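Local coordinates for protein 33 kDa chaperonin (PDB 1VQ0) that probably acts as a redox-regulated molecular chaperone that keeps thermally unfolding and oxidatively damaged proteins from aggregating irreversibly, at residues C245-A250 with E286-E291; V35-N40 with I239-D244; T73-G78 with I82-A87; A253-D258 with E290-F295; A55-A60 with K178-F183. All blocks are in the same frame, centred on the assembly; numbering follows the deposited sequence.

Interaction 1 of 5, residues C245-A250 with E286-E291; sequences CNREKA and EEELEE. With ZN (zinc ion), chain C.
Arg247 NH1 is held by two acceptors: the carboxylate of Glu288 across the contact and the carbonyl oxygen of Val283. The bond to Glu288 OE2 is 3.0 Å from NH1 and nearly straight, 166° at the hydrogen. It is part of a salt bridge in which the oxygen lies in the guanidinium plane, the donor arrives on the syn side of the carboxylate, and the two planes are only 18° apart. With CG anti to the backbone N (chi1 -168°) and the chain stretched out as far as NE, Arg247 reaches Glu288 from the opposite direction. The other carboxylate oxygen of Glu288, OE1, takes a hydrogen bond from Ser285 N, which helps to fix the rotation of the group. A methionine in place of Arg247 removes the guanidinium and would probably leave Glu288 without its opposite charge and Val283 O without this donor. At the start of the arginine's helix, Asn246 is the N-cap, its OD1 accepting from Lys249 N at 2.9 Å. One residue earlier Cys245 SG binds zinc at 2.4 Å, completing a four-cysteine site with Cys243, Cys275 and Cys278, consistent with the redox switch known from Hsp33 proteins, here zinc-bound. The salt bridge thus joins helix 247-255 to helix 286-298 at the surface, with strand 281-284 supplying Val283 O and the ring of Phe284, which makes a cation-pi contact with Arg247.

Interaction 2 of 5, residues V35-N40 with I239-D244; sequences VEEARN and IKYKCD. With ZN (zinc ion), chain C.
Buried side-chain packing seats Tyr241, at the end of strand 235-241, against Glu37 and Ala38 of helix 32-42, in the alpha/beta core of Hsp33 where helices cover a large mixed sheet. No direct hydrogen bond crosses between the two segments. Instead, the carboxylate of Glu37 crosses the root of the tyrosine at a slant, with its CD 3.6 Å from Tyr241 CB, and its plane is turned 32° from the ring. An extended chain, with CG anti to the backbone N (chi1 161°), carries the glutamate there, and a salt bridge from OE2 to Arg41 one turn on holds its end. Further along the ring, Ala38 CB meets Tyr241 CE2 at 3.8 Å, coming in obliquely; the small residue probably lets the helix sit this near. The far end of the tyrosine is tied twice, its OH being hydrogen-bonded to Gly97 N and to Trp277 O. Trp277 lies in sequence between the zinc ligands Cys275 and Cys278, so the ring links the core to the metal site. Past Tyr241 the chain leaves the sheet for the metal, where Cys243 SG binds zinc at 2.3 Å. One water also joins helix and strand: it donates to Glu37 OE1 at 3.2 Å and accepts a weak bond from Tyr241 N at 3.4 Å.

Interaction 3 of 5, residues T73-G78 with I82-A87; sequences TLDIEG and IRRVVA
Asp75 carries its CG anti to the backbone N (chi1 177°), and Arg84 runs extended from CG to NE, which brings carboxylate and guanidinium side by side on one face of a beta hairpin made by strands 71-78 and 84-90. Arg84 grips Asp75 side-on: NE bonds OD1 at 2.9 Å and NH2 bonds OD2 at 2.7 Å, both met on the syn side. Glu77 instead stacks its carboxylate on the guanidinium, the planes 13° apart, a long ion pair without an N-H directed at it. Arg126 of the neighbouring strand 123-130 pairs with both acids. A lysine in place of Arg84 has no paired N-H donors, and the Asp75 carboxylate would probably lose its partner at OD1 and be less firmly oriented. Leu74 with Ala87 and Ile76 with Val85 are the hydrogen-bonded antiparallel pairs; these residues turn to the other face, where helix 46-62 covers Val85 and Ala87. Near the turn, Gly78 N donates to Arg83 O at 3.0 Å.

Interaction 4 of 5, residues A253-D258 with E290-F295; sequences ALLVLD and EELLKF
Leu255 lies at about a right angle to both of its partners, Leu292 and Phe295, and its CD2 methyl touches both. Its CD2 is 4.0 Å from Leu292 CD2 and 3.8 Å from Phe295 CD2; the second approach comes at the edge of the aromatic ring, close to its plane. The other methyl, Leu255 CD1, lies 4.0 Å from Phe295 CE2, displaced to one side of the ring plane. With CG anti to its own N (chi1 -171°), Phe295 brings its CD2 edge to Leu255 CD2. The contact joins helix 247-255 to helix 286-298 in the helical part of the zinc-binding C-terminal region of Hsp33, and it is wholly apolar. On the side nearer helix 259-268, Leu254 crosses Leu292 obliquely, with Leu254 CB 4.1 Å from Leu292 CD1. Leu292 therefore straddles two consecutive leucines, one methyl on each. Leu262 of helix 259-268 packs on Leu254 and also on Leu293. Beyond Phe295, the ammonium group of Lys296 is hydrogen-bonded to the carbonyl oxygens of Leu255 and Leu257.

Interaction 5 of 5, residues A55-A60 with K178-F183; sequences ALIGAA and KIAGGF
Ile57 lays its two branches over the faces of successive peptide groups of strand 176-187. Its CD1 sits above the peptide plane between Ala180 and Gly181, 3.5 Å from Gly181 N, and CG2 lies over the next plane, 3.9 Å from Gly182 N. The edges of this backbone are taken up by sheet hydrogen bonds: Ala180 pairs with Met31, Gly182 with Val29 and Gly181 with Gly169, so flanking segments hold it on both sides. The split of the branches follows from the first torsion, which sets CG2 anti to the backbone N and CG1 anti to the carbonyl carbon (chi1 -66°). No beta carbon on Gly182 stands in the way of CG2, and the axes of segments 55-60 and 179-183 pass 8.2 Å apart. Ala180 CB adds a looser touch, 4.2 Å from Ile57 CD1. Ile168 and Val170 of strand 164-173 also touch Ile57. Helix over glycine-rich strand, with these two segments crossing at -41°, is alpha/beta layer packing, here in the core of the Hsp33 fold.

How the interactions relate
Interactions 2, 3 and 5 gather about the large sheet. Helix 46-62 links them: Leu56 CD1 lies 3.7 Å from Ala38 CB of interaction 2, and Ala55 CB lies 3.7 Å from Val85 CG1 of interaction 3. Interactions 2 and 5 also meet directly, Val35 CG2 being 3.5 Å from Ala180 CB. Interactions 1 and 4 are two levels of the same helix pair, 247-255 with 286-298, their centres about 8 Å apart. Between core and helix pair stands the zinc site, bound by Cys243 from interaction 2 and Cys245 from interaction 1; Lys249 NZ probably bonds Asp244 O at 3.1 Å there. The centres of interactions 4 and 5 are about 40 Å apart.

Interaction 1 of 5, residues C245-A250 with E286-E291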
# COMPACT_ATOMS: atom_id res chain seq x y z
N CYS A 245 -6.66 11.25 -22.05
CA CYS A 245 -5.71 11.12 -23.14
C CYS A 245 -6.08 12.06 -24.30
O CYS A 245 -7.21 12.51 -24.45
CB CYS A 245 -5.64 9.69 -23.64
SG CYS A 245 -7.11 9.14 -24.55
N ASN A 246 -5.06 12.37 -25.08
CA ASN A 246 -5.18 13.16 -26.28
C ASN A 246 -3.91 12.91 -27.09
O ASN A 246 -3.00 12.18 -26.66
CB ASN A 246 -5.37 14.65 -26.00
CG ASN A 246 -4.19 15.28 -25.27
OD1 ASN A 246 -3.04 15.00 -25.56
ND2 ASN A 246 -4.48 16.16 -24.34
N ARG A 247 -3.86 13.49 -28.27
CA ARG A 247 -2.75 13.21 -29.19
C ARG A 247 -1.42 13.77 -28.72
O ARG A 247 -0.39 13.17 -28.93
CB ARG A 247 -3.03 13.78 -30.58
CG ARG A 247 -2.07 13.27 -31.61
CD ARG A 247 -2.54 13.55 -32.99
NE ARG A 247 -1.64 13.05 -34.00
CZ ARG A 247 -1.69 11.84 -34.51
NH1 ARG A 247 -0.82 11.52 -35.46
NH2 ARG A 247 -2.61 10.96 -34.11
N GLU A 248 -1.45 14.94 -28.09
CA GLU A 248 -0.23 15.49 -27.52
C GLU A 248 0.41 14.49 -26.53
O GLU A 248 1.61 14.28 -26.53
CB GLU A 248 -0.51 16.83 -26.87
CG GLU A 248 0.75 17.63 -26.48
CD GLU A 248 0.42 18.87 -25.65
OE1 GLU A 248 -0.65 18.86 -24.97
OE2 GLU A 248 1.20 19.85 -25.68
N LYS A 249 -0.43 13.84 -25.73
CA LYS A 249 0.03 12.86 -24.75
C LYS A 249 0.57 11.61 -25.43
O LYS A 249 1.56 11.02 -24.98
CB LYS A 249 -1.09 12.51 -23.74
CG LYS A 249 -1.33 13.69 -22.77
CD LYS A 249 -2.54 13.50 -21.86
CE LYS A 249 -2.38 14.36 -20.60
NZ LYS A 249 -3.67 14.89 -20.15
N ALA A 250 -0.07 11.21 -26.52
CA ALA A 250 0.39 10.04 -27.26
C ALA A 250 1.76 10.30 -27.88
O ALA A 250 2.61 9.44 -27.87
CB ALA A 250 -0.63 9.64 -28.33
N GLU A 286 5.23 8.09 -41.01
CA GLU A 286 6.68 8.02 -41.13
C GLU A 286 7.29 9.39 -40.89
O GLU A 286 8.26 9.51 -40.17
CB GLU A 286 7.10 7.51 -42.53
CG GLU A 286 7.68 6.10 -42.53
CD GLU A 286 8.15 5.65 -43.89
OE1 GLU A 286 7.30 5.42 -44.78
OE2 GLU A 286 9.38 5.52 -44.08
N GLU A 287 6.72 10.42 -41.50
CA GLU A 287 7.23 11.78 -41.35
C GLU A 287 7.16 12.23 -39.90
O GLU A 287 8.12 12.82 -39.39
CB GLU A 287 6.47 12.76 -42.26
N GLU A 288 6.04 11.94 -39.22
CA GLU A 288 5.88 12.32 -37.81
C GLU A 288 6.91 11.61 -36.93
O GLU A 288 7.40 12.19 -35.98
CB GLU A 288 4.46 12.01 -37.31
CG GLU A 288 3.39 12.95 -37.85
CD GLU A 288 1.99 12.50 -37.47
OE1 GLU A 288 1.58 11.40 -37.86
OE2 GLU A 288 1.32 13.24 -36.75
N LEU A 289 7.22 10.36 -37.27
CA LEU A 289 8.27 9.59 -36.56
C LEU A 289 9.67 10.13 -36.86
O LEU A 289 10.52 10.20 -35.98
CB LEU A 289 8.20 8.09 -36.92
CG LEU A 289 6.95 7.30 -36.48
CD1 LEU A 289 6.74 6.05 -37.32
CD2 LEU A 289 6.97 6.95 -35.00
N GLU A 290 9.91 10.52 -38.11
CA GLU A 290 11.14 11.21 -38.45
C GLU A 290 11.25 12.47 -37.59
O GLU A 290 12.30 12.74 -37.02
CB GLU A 290 11.17 11.54 -39.94
CG GLU A 290 11.45 10.33 -40.82
CD GLU A 290 11.18 10.57 -42.31
OE1 GLU A 290 10.60 11.63 -42.68
OE2 GLU A 290 11.58 9.69 -43.11
N GLU A 291 10.16 13.21 -37.47
CA GLU A 291 10.13 14.46 -36.70
C GLU A 291 10.56 14.21 -35.26
O GLU A 291 11.41 14.90 -34.74
CB GLU A 291 8.72 15.09 -36.71
CG GLU A 291 8.50 16.16 -37.77
CD GLU A 291 7.03 16.33 -38.14
OE1 GLU A 291 6.12 15.90 -37.35
OE2 GLU A 291 6.77 16.89 -39.23
ZN ZN C . -7.79 7.42 -23.09

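Interaction 2 of 5, residues V35-N40 with I239-D244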
# COMPACT_ATOMS: atom_id res chain seq x y z
N VAL A 35 -21.17 1.55 -18.03
CA VAL A 35 -20.64 0.22 -18.18
C VAL A 35 -20.82 -0.24 -19.65
O VAL A 35 -19.95 -0.94 -20.21
CB VAL A 35 -21.23 -0.75 -17.11
CG1 VAL A 35 -20.72 -2.12 -17.29
CG2 VAL A 35 -20.85 -0.28 -15.74
N GLU A 36 -21.92 0.16 -20.28
CA GLU A 36 -22.07 -0.14 -21.72
C GLU A 36 -20.94 0.48 -22.57
O GLU A 36 -20.43 -0.15 -23.47
CB GLU A 36 -23.44 0.27 -22.28
CG GLU A 36 -23.63 -0.06 -23.77
CD GLU A 36 -23.65 -1.55 -24.13
OE1 GLU A 36 -23.65 -2.38 -23.21
OE2 GLU A 36 -23.67 -1.91 -25.34
N GLU A 37 -20.57 1.71 -22.28
CA GLU A 37 -19.51 2.40 -23.02
C GLU A 37 -18.13 1.74 -22.83
O GLU A 37 -17.36 1.62 -23.76
CB GLU A 37 -19.51 3.91 -22.70
CG GLU A 37 -18.21 4.64 -23.05
CD GLU A 37 -18.31 6.15 -23.03
OE1 GLU A 37 -19.37 6.69 -22.72
OE2 GLU A 37 -17.30 6.81 -23.32
N ALA A 38 -17.82 1.30 -21.61
CA ALA A 38 -16.60 0.58 -21.32
C ALA A 38 -16.54 -0.70 -22.16
O ALA A 38 -15.47 -1.04 -22.70
CB ALA A 38 -16.52 0.20 -19.79
N ARG A 39 -17.69 -1.38 -22.24
CA ARG A 39 -17.82 -2.62 -22.98
C ARG A 39 -17.57 -2.40 -24.48
O ARG A 39 -16.86 -3.16 -25.10
CB ARG A 39 -19.22 -3.20 -22.79
CG ARG A 39 -19.48 -4.44 -23.67
CD ARG A 39 -20.80 -5.13 -23.43
NE ARG A 39 -21.76 -4.67 -24.42
CZ ARG A 39 -21.97 -5.20 -25.64
NH1 ARG A 39 -21.32 -6.30 -26.10
NH2 ARG A 39 -22.88 -4.64 -26.40
N ASN A 40 -18.15 -1.34 -25.07
CA ASN A 40 -17.88 -1.03 -26.45
C ASN A 40 -16.48 -0.50 -26.75
O ASN A 40 -15.87 -0.90 -27.72
CB ASN A 40 -18.95 -0.09 -27.01
CG ASN A 40 -20.35 -0.69 -26.92
OD1 ASN A 40 -20.52 -1.89 -27.11
ND2 ASN A 40 -21.34 0.12 -26.55
N ILE A 239 -22.72 10.40 -13.49
CA ILE A 239 -21.44 9.63 -13.63
C ILE A 239 -21.17 9.51 -15.12
O ILE A 239 -22.10 9.16 -15.87
CB ILE A 239 -21.55 8.22 -12.98
CG1 ILE A 239 -21.92 8.35 -11.49
CG2 ILE A 239 -20.27 7.40 -13.15
CD1 ILE A 239 -20.85 8.98 -10.62
N LYS A 240 -19.96 9.87 -15.56
CA LYS A 240 -19.64 9.76 -16.99
C LYS A 240 -18.35 9.02 -17.16
O LYS A 240 -17.43 9.19 -16.36
CB LYS A 240 -19.45 11.14 -17.67
CG LYS A 240 -20.38 12.31 -17.29
CD LYS A 240 -21.44 12.63 -18.29
CE LYS A 240 -21.13 13.85 -19.18
NZ LYS A 240 -21.78 15.18 -18.77
N TYR A 241 -18.28 8.18 -18.21
CA TYR A 241 -17.02 7.61 -18.62
C TYR A 241 -16.17 8.77 -19.16
O TYR A 241 -16.62 9.52 -20.04
CB TYR A 241 -17.19 6.49 -19.67
CG TYR A 241 -16.03 5.54 -19.72
CD1 TYR A 241 -14.91 5.83 -20.45
CD2 TYR A 241 -16.04 4.40 -18.94
CE1 TYR A 241 -13.83 4.98 -20.45
CE2 TYR A 241 -14.97 3.54 -18.92
CZ TYR A 241 -13.86 3.84 -19.69
OH TYR A 241 -12.78 2.98 -19.68
N LYS A 242 -14.95 8.93 -18.66
CA LYS A 242 -14.08 9.95 -19.21
C LYS A 242 -12.61 9.62 -19.02
O LYS A 242 -12.21 9.16 -17.99
CB LYS A 242 -14.39 11.32 -18.59
CG LYS A 242 -14.09 12.46 -19.55
CD LYS A 242 -14.14 13.81 -18.85
CE LYS A 242 -13.32 14.85 -19.62
NZ LYS A 242 -13.98 16.17 -19.54
N CYS A 243 -11.83 9.91 -20.07
CA CYS A 243 -10.39 9.79 -20.09
C CYS A 243 -9.77 11.18 -20.45
O CYS A 243 -10.44 12.02 -20.95
CB CYS A 243 -9.98 8.76 -21.13
SG CYS A 243 -8.29 8.23 -20.97
N ASP A 244 -8.49 11.39 -20.10
CA ASP A 244 -7.78 12.62 -20.33
C ASP A 244 -6.70 12.40 -21.40
O ASP A 244 -5.87 13.27 -21.62
CB ASP A 244 -7.13 13.17 -19.02
CG ASP A 244 -6.00 12.27 -18.50
OD1 ASP A 244 -5.86 11.17 -19.00
OD2 ASP A 244 -5.20 12.57 -17.59
ZN ZN C . -7.79 7.42 -23.09
O HOH W 1 -20.99 7.42 -20.06

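Interaction 3 of 5, residues T73-G78 with I82-A87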
# COMPACT_ATOMS: atom_id res chain seq x y z
N THR A 73 -8.25 5.11 -7.36
CA THR A 73 -8.09 3.95 -8.25
C THR A 73 -8.18 2.62 -7.48
O THR A 73 -7.40 2.36 -6.53
CB THR A 73 -6.76 3.99 -8.97
OG1 THR A 73 -6.58 5.24 -9.65
CG2 THR A 73 -6.64 2.90 -10.04
N LEU A 74 -9.08 1.75 -7.94
CA LEU A 74 -9.15 0.34 -7.49
C LEU A 74 -8.37 -0.52 -8.46
O LEU A 74 -8.67 -0.57 -9.61
CB LEU A 74 -10.57 -0.12 -7.51
CG LEU A 74 -11.00 -1.54 -7.27
CD1 LEU A 74 -10.52 -1.78 -5.82
CD2 LEU A 74 -12.50 -1.55 -7.38
N ASP A 75 -7.36 -1.18 -7.93
CA ASP A 75 -6.49 -2.07 -8.67
C ASP A 75 -6.49 -3.48 -8.00
O ASP A 75 -5.91 -3.70 -6.95
CB ASP A 75 -5.08 -1.47 -8.67
CG ASP A 75 -4.09 -2.33 -9.35
OD1 ASP A 75 -4.51 -3.20 -10.10
OD2 ASP A 75 -2.87 -2.22 -9.19
N ILE A 76 -7.26 -4.37 -8.59
CA ILE A 76 -7.33 -5.76 -8.22
C ILE A 76 -6.42 -6.61 -9.15
O ILE A 76 -6.50 -6.58 -10.35
CB ILE A 76 -8.75 -6.24 -8.25
CG1 ILE A 76 -9.57 -5.50 -7.18
CG2 ILE A 76 -8.80 -7.75 -8.00
CD1 ILE A 76 -11.01 -5.67 -7.37
N GLU A 77 -5.49 -7.31 -8.54
CA GLU A 77 -4.56 -8.12 -9.29
C GLU A 77 -4.56 -9.57 -8.76
O GLU A 77 -4.49 -9.81 -7.56
CB GLU A 77 -3.19 -7.49 -9.21
CG GLU A 77 -2.20 -8.16 -10.18
CD GLU A 77 -0.88 -7.40 -10.23
OE1 GLU A 77 -0.64 -6.50 -9.43
OE2 GLU A 77 -0.08 -7.72 -11.09
N GLY A 78 -4.70 -10.54 -9.65
CA GLY A 78 -4.76 -11.96 -9.24
C GLY A 78 -4.33 -12.92 -10.27
O GLY A 78 -3.92 -12.50 -11.35
N ILE A 82 -8.38 -13.36 -16.07
CA ILE A 82 -8.47 -11.91 -16.31
C ILE A 82 -7.23 -11.07 -15.88
O ILE A 82 -6.99 -10.03 -16.47
CB ILE A 82 -9.77 -11.28 -15.77
CG1 ILE A 82 -10.20 -10.11 -16.70
CG2 ILE A 82 -9.62 -10.85 -14.31
CD1 ILE A 82 -11.67 -9.54 -16.48
N ARG A 83 -6.51 -11.54 -14.86
CA ARG A 83 -5.19 -11.08 -14.41
C ARG A 83 -5.21 -9.79 -13.60
O ARG A 83 -4.62 -9.72 -12.51
CB ARG A 83 -4.20 -10.97 -15.56
CG ARG A 83 -4.04 -12.24 -16.39
CD ARG A 83 -2.71 -12.39 -17.20
NE ARG A 83 -2.26 -11.21 -17.98
CZ ARG A 83 -2.72 -10.84 -19.19
NH1 ARG A 83 -3.70 -11.50 -19.82
NH2 ARG A 83 -2.20 -9.75 -19.76
N ARG A 84 -5.86 -8.78 -14.15
CA ARG A 84 -5.90 -7.46 -13.54
C ARG A 84 -7.17 -6.68 -13.92
O ARG A 84 -7.62 -6.74 -15.05
CB ARG A 84 -4.69 -6.60 -13.98
CG ARG A 84 -4.31 -5.62 -12.87
CD ARG A 84 -2.99 -5.03 -13.07
NE ARG A 84 -2.52 -4.19 -11.96
CZ ARG A 84 -1.27 -3.69 -11.91
NH1 ARG A 84 -0.41 -3.93 -12.87
NH2 ARG A 84 -0.87 -2.94 -10.93
N VAL A 85 -7.72 -6.00 -12.91
CA VAL A 85 -8.89 -5.17 -13.03
C VAL A 85 -8.63 -3.84 -12.34
O VAL A 85 -8.34 -3.80 -11.13
CB VAL A 85 -10.11 -5.82 -12.34
CG1 VAL A 85 -11.35 -5.05 -12.65
CG2 VAL A 85 -10.27 -7.23 -12.78
N VAL A 86 -8.75 -2.75 -13.12
CA VAL A 86 -8.41 -1.40 -12.67
C VAL A 86 -9.58 -0.43 -12.95
O VAL A 86 -10.09 -0.33 -14.08
CB VAL A 86 -7.13 -0.88 -13.40
CG1 VAL A 86 -6.75 0.49 -12.93
CG2 VAL A 86 -5.97 -1.77 -13.16
N ALA A 87 -10.07 0.22 -11.92
CA ALA A 87 -11.11 1.21 -12.10
C ALA A 87 -10.78 2.45 -11.36
O ALA A 87 -10.52 2.39 -10.16
CB ALA A 87 -12.45 0.66 -11.70

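Interaction 4 of 5, residues A253-D258 with E290-F295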
# COMPACT_ATOMS: atom_id res chain seq x y z
N ALA A 253 4.23 10.04 -25.23
CA ALA A 253 4.45 8.64 -24.88
C ALA A 253 5.50 8.05 -25.82
O ALA A 253 6.31 7.23 -25.42
CB ALA A 253 3.12 7.84 -24.94
N LEU A 254 5.50 8.46 -27.08
CA LEU A 254 6.48 7.94 -28.01
C LEU A 254 7.85 8.56 -27.83
O LEU A 254 8.85 7.93 -28.12
CB LEU A 254 6.03 8.19 -29.45
CG LEU A 254 4.79 7.42 -29.92
CD1 LEU A 254 4.42 7.92 -31.32
CD2 LEU A 254 4.97 5.88 -29.92
N LEU A 255 7.88 9.81 -27.36
CA LEU A 255 9.15 10.51 -27.11
C LEU A 255 10.00 9.90 -25.97
O LEU A 255 11.24 10.04 -25.98
CB LEU A 255 8.89 12.00 -26.83
CG LEU A 255 8.86 12.91 -28.06
CD1 LEU A 255 8.64 14.38 -27.62
CD2 LEU A 255 10.14 12.80 -28.93
N VAL A 256 9.34 9.24 -25.03
CA VAL A 256 10.00 8.54 -23.93
C VAL A 256 10.59 7.19 -24.34
O VAL A 256 11.35 6.59 -23.58
CB VAL A 256 9.03 8.31 -22.73
CG1 VAL A 256 8.47 9.65 -22.21
CG2 VAL A 256 7.91 7.35 -23.08
N LEU A 257 10.23 6.69 -25.53
CA LEU A 257 10.75 5.43 -26.01
C LEU A 257 12.18 5.59 -26.51
O LEU A 257 12.57 6.66 -26.97
CB LEU A 257 9.90 4.89 -27.16
CG LEU A 257 8.43 4.61 -26.91
CD1 LEU A 257 7.79 4.21 -28.25
CD2 LEU A 257 8.19 3.53 -25.84
N ASP A 258 12.94 4.51 -26.43
CA ASP A 258 14.30 4.47 -27.00
C ASP A 258 14.29 4.84 -28.47
O ASP A 258 13.34 4.54 -29.17
CB ASP A 258 14.92 3.09 -26.85
CG ASP A 258 15.33 2.79 -25.43
OD1 ASP A 258 14.76 3.42 -24.51
OD2 ASP A 258 16.22 1.95 -25.16
N GLU A 290 9.91 10.52 -38.11
CA GLU A 290 11.14 11.21 -38.45
C GLU A 290 11.25 12.47 -37.59
O GLU A 290 12.30 12.74 -37.02
CB GLU A 290 11.17 11.54 -39.94
CG GLU A 290 11.45 10.33 -40.82
CD GLU A 290 11.18 10.57 -42.31
OE1 GLU A 290 10.60 11.63 -42.68
OE2 GLU A 290 11.58 9.69 -43.11
N GLU A 291 10.16 13.21 -37.47
CA GLU A 291 10.13 14.46 -36.70
C GLU A 291 10.56 14.21 -35.26
O GLU A 291 11.41 14.90 -34.74
CB GLU A 291 8.72 15.09 -36.71
CG GLU A 291 8.50 16.16 -37.77
CD GLU A 291 7.03 16.33 -38.14
OE1 GLU A 291 6.12 15.90 -37.35
OE2 GLU A 291 6.77 16.89 -39.23
N LEU A 292 9.93 13.22 -34.62
CA LEU A 292 10.25 12.86 -33.23
C LEU A 292 11.72 12.41 -33.06
O LEU A 292 12.41 12.86 -32.13
CB LEU A 292 9.28 11.80 -32.73
CG LEU A 292 7.79 12.17 -32.73
CD1 LEU A 292 6.95 11.00 -32.23
CD2 LEU A 292 7.51 13.43 -31.90
N LEU A 293 12.20 11.58 -33.99
CA LEU A 293 13.61 11.13 -34.03
C LEU A 293 14.61 12.30 -34.18
O LEU A 293 15.58 12.38 -33.43
CB LEU A 293 13.83 10.18 -35.21
CG LEU A 293 13.33 8.73 -35.12
CD1 LEU A 293 13.24 8.12 -36.53
CD2 LEU A 293 14.24 7.87 -34.22
N LYS A 294 14.35 13.17 -35.15
CA LYS A 294 15.08 14.43 -35.29
C LYS A 294 15.13 15.16 -33.94
O LYS A 294 16.17 15.69 -33.54
CB LYS A 294 14.43 15.30 -36.39
CG LYS A 294 15.34 16.36 -37.02
CD LYS A 294 14.73 16.96 -38.30
CE LYS A 294 13.38 17.65 -38.05
NZ LYS A 294 12.68 18.05 -39.29
N PHE A 295 14.00 15.16 -33.23
CA PHE A 295 13.89 15.74 -31.88
C PHE A 295 14.56 14.90 -30.77
O PHE A 295 14.86 15.44 -29.71
CB PHE A 295 12.41 16.02 -31.52
CG PHE A 295 12.23 16.81 -30.26
CD1 PHE A 295 12.48 18.18 -30.24
CD2 PHE A 295 11.86 16.19 -29.07
CE1 PHE A 295 12.33 18.91 -29.06
CE2 PHE A 295 11.71 16.92 -27.89
CZ PHE A 295 11.94 18.28 -27.89

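Interaction 5 of 5, residues A55-A60 with K178-F183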
# COMPACT_ATOMS: atom_id res chain seq x y z
N ALA A 55 -16.28 -3.27 -10.81
CA ALA A 55 -15.19 -2.47 -10.36
C ALA A 55 -15.45 -0.95 -10.60
O ALA A 55 -15.25 -0.16 -9.66
CB ALA A 55 -13.90 -2.90 -10.98
N LEU A 56 -15.95 -0.61 -11.81
CA LEU A 56 -16.40 0.74 -12.16
C LEU A 56 -17.51 1.22 -11.23
O LEU A 56 -17.50 2.33 -10.79
CB LEU A 56 -16.90 0.82 -13.62
CG LEU A 56 -15.86 0.58 -14.69
CD1 LEU A 56 -16.44 0.48 -16.14
CD2 LEU A 56 -14.84 1.73 -14.60
N ILE A 57 -18.48 0.35 -10.94
CA ILE A 57 -19.55 0.71 -9.98
C ILE A 57 -18.93 1.06 -8.61
O ILE A 57 -19.20 2.11 -8.05
CB ILE A 57 -20.59 -0.41 -9.87
CG1 ILE A 57 -21.33 -0.56 -11.22
CG2 ILE A 57 -21.59 -0.16 -8.73
CD1 ILE A 57 -21.97 -1.94 -11.44
N GLY A 58 -18.08 0.17 -8.12
CA GLY A 58 -17.29 0.38 -6.89
C GLY A 58 -16.65 1.75 -6.85
O GLY A 58 -16.92 2.52 -5.94
N ALA A 59 -15.81 2.04 -7.83
CA ALA A 59 -15.20 3.36 -7.97
C ALA A 59 -16.23 4.56 -7.97
O ALA A 59 -16.02 5.59 -7.30
CB ALA A 59 -14.30 3.39 -9.21
N ALA A 60 -17.33 4.40 -8.71
CA ALA A 60 -18.39 5.40 -8.76
C ALA A 60 -19.02 5.65 -7.43
O ALA A 60 -19.32 6.77 -7.10
CB ALA A 60 -19.45 4.99 -9.71
N LYS A 178 -27.75 -4.23 -19.45
CA LYS A 178 -29.12 -3.96 -19.02
C LYS A 178 -29.24 -3.32 -17.63
O LYS A 178 -30.10 -2.47 -17.38
CB LYS A 178 -29.92 -5.25 -19.09
CG LYS A 178 -29.95 -5.87 -20.51
CD LYS A 178 -30.44 -4.85 -21.58
CE LYS A 178 -30.44 -5.45 -22.99
NZ LYS A 178 -31.52 -6.49 -23.14
N ILE A 179 -28.38 -3.71 -16.73
CA ILE A 179 -28.30 -3.11 -15.40
C ILE A 179 -26.83 -3.12 -15.03
O ILE A 179 -26.17 -4.09 -15.24
CB ILE A 179 -29.07 -4.01 -14.40
CG1 ILE A 179 -30.57 -3.98 -14.73
CG2 ILE A 179 -28.72 -3.64 -12.96
CD1 ILE A 179 -31.44 -4.69 -13.73
N ALA A 180 -26.36 -2.01 -14.48
CA ALA A 180 -25.05 -1.85 -13.92
C ALA A 180 -25.20 -0.81 -12.78
O ALA A 180 -25.16 0.41 -13.00
CB ALA A 180 -24.10 -1.36 -14.96
N GLY A 181 -25.43 -1.31 -11.58
CA GLY A 181 -25.71 -0.46 -10.45
C GLY A 181 -25.32 -1.06 -9.13
O GLY A 181 -24.85 -2.19 -9.03
N GLY A 182 -25.45 -0.25 -8.08
CA GLY A 182 -25.23 -0.77 -6.76
C GLY A 182 -25.34 0.27 -5.68
O GLY A 182 -25.68 1.43 -5.93
N PHE A 183 -25.07 -0.16 -4.46
CA PHE A 183 -25.04 0.83 -3.37
C PHE A 183 -23.91 0.54 -2.42
O PHE A 183 -23.35 -0.57 -2.41
CB PHE A 183 -26.37 0.87 -2.62
CG PHE A 183 -26.77 -0.45 -2.02
CD1 PHE A 183 -26.22 -0.88 -0.82
CD2 PHE A 183 -27.76 -1.23 -2.65
CE1 PHE A 183 -26.62 -2.11 -0.28
CE2 PHE A 183 -28.13 -2.44 -2.15
CZ PHE A 183 -27.58 -2.89 -0.94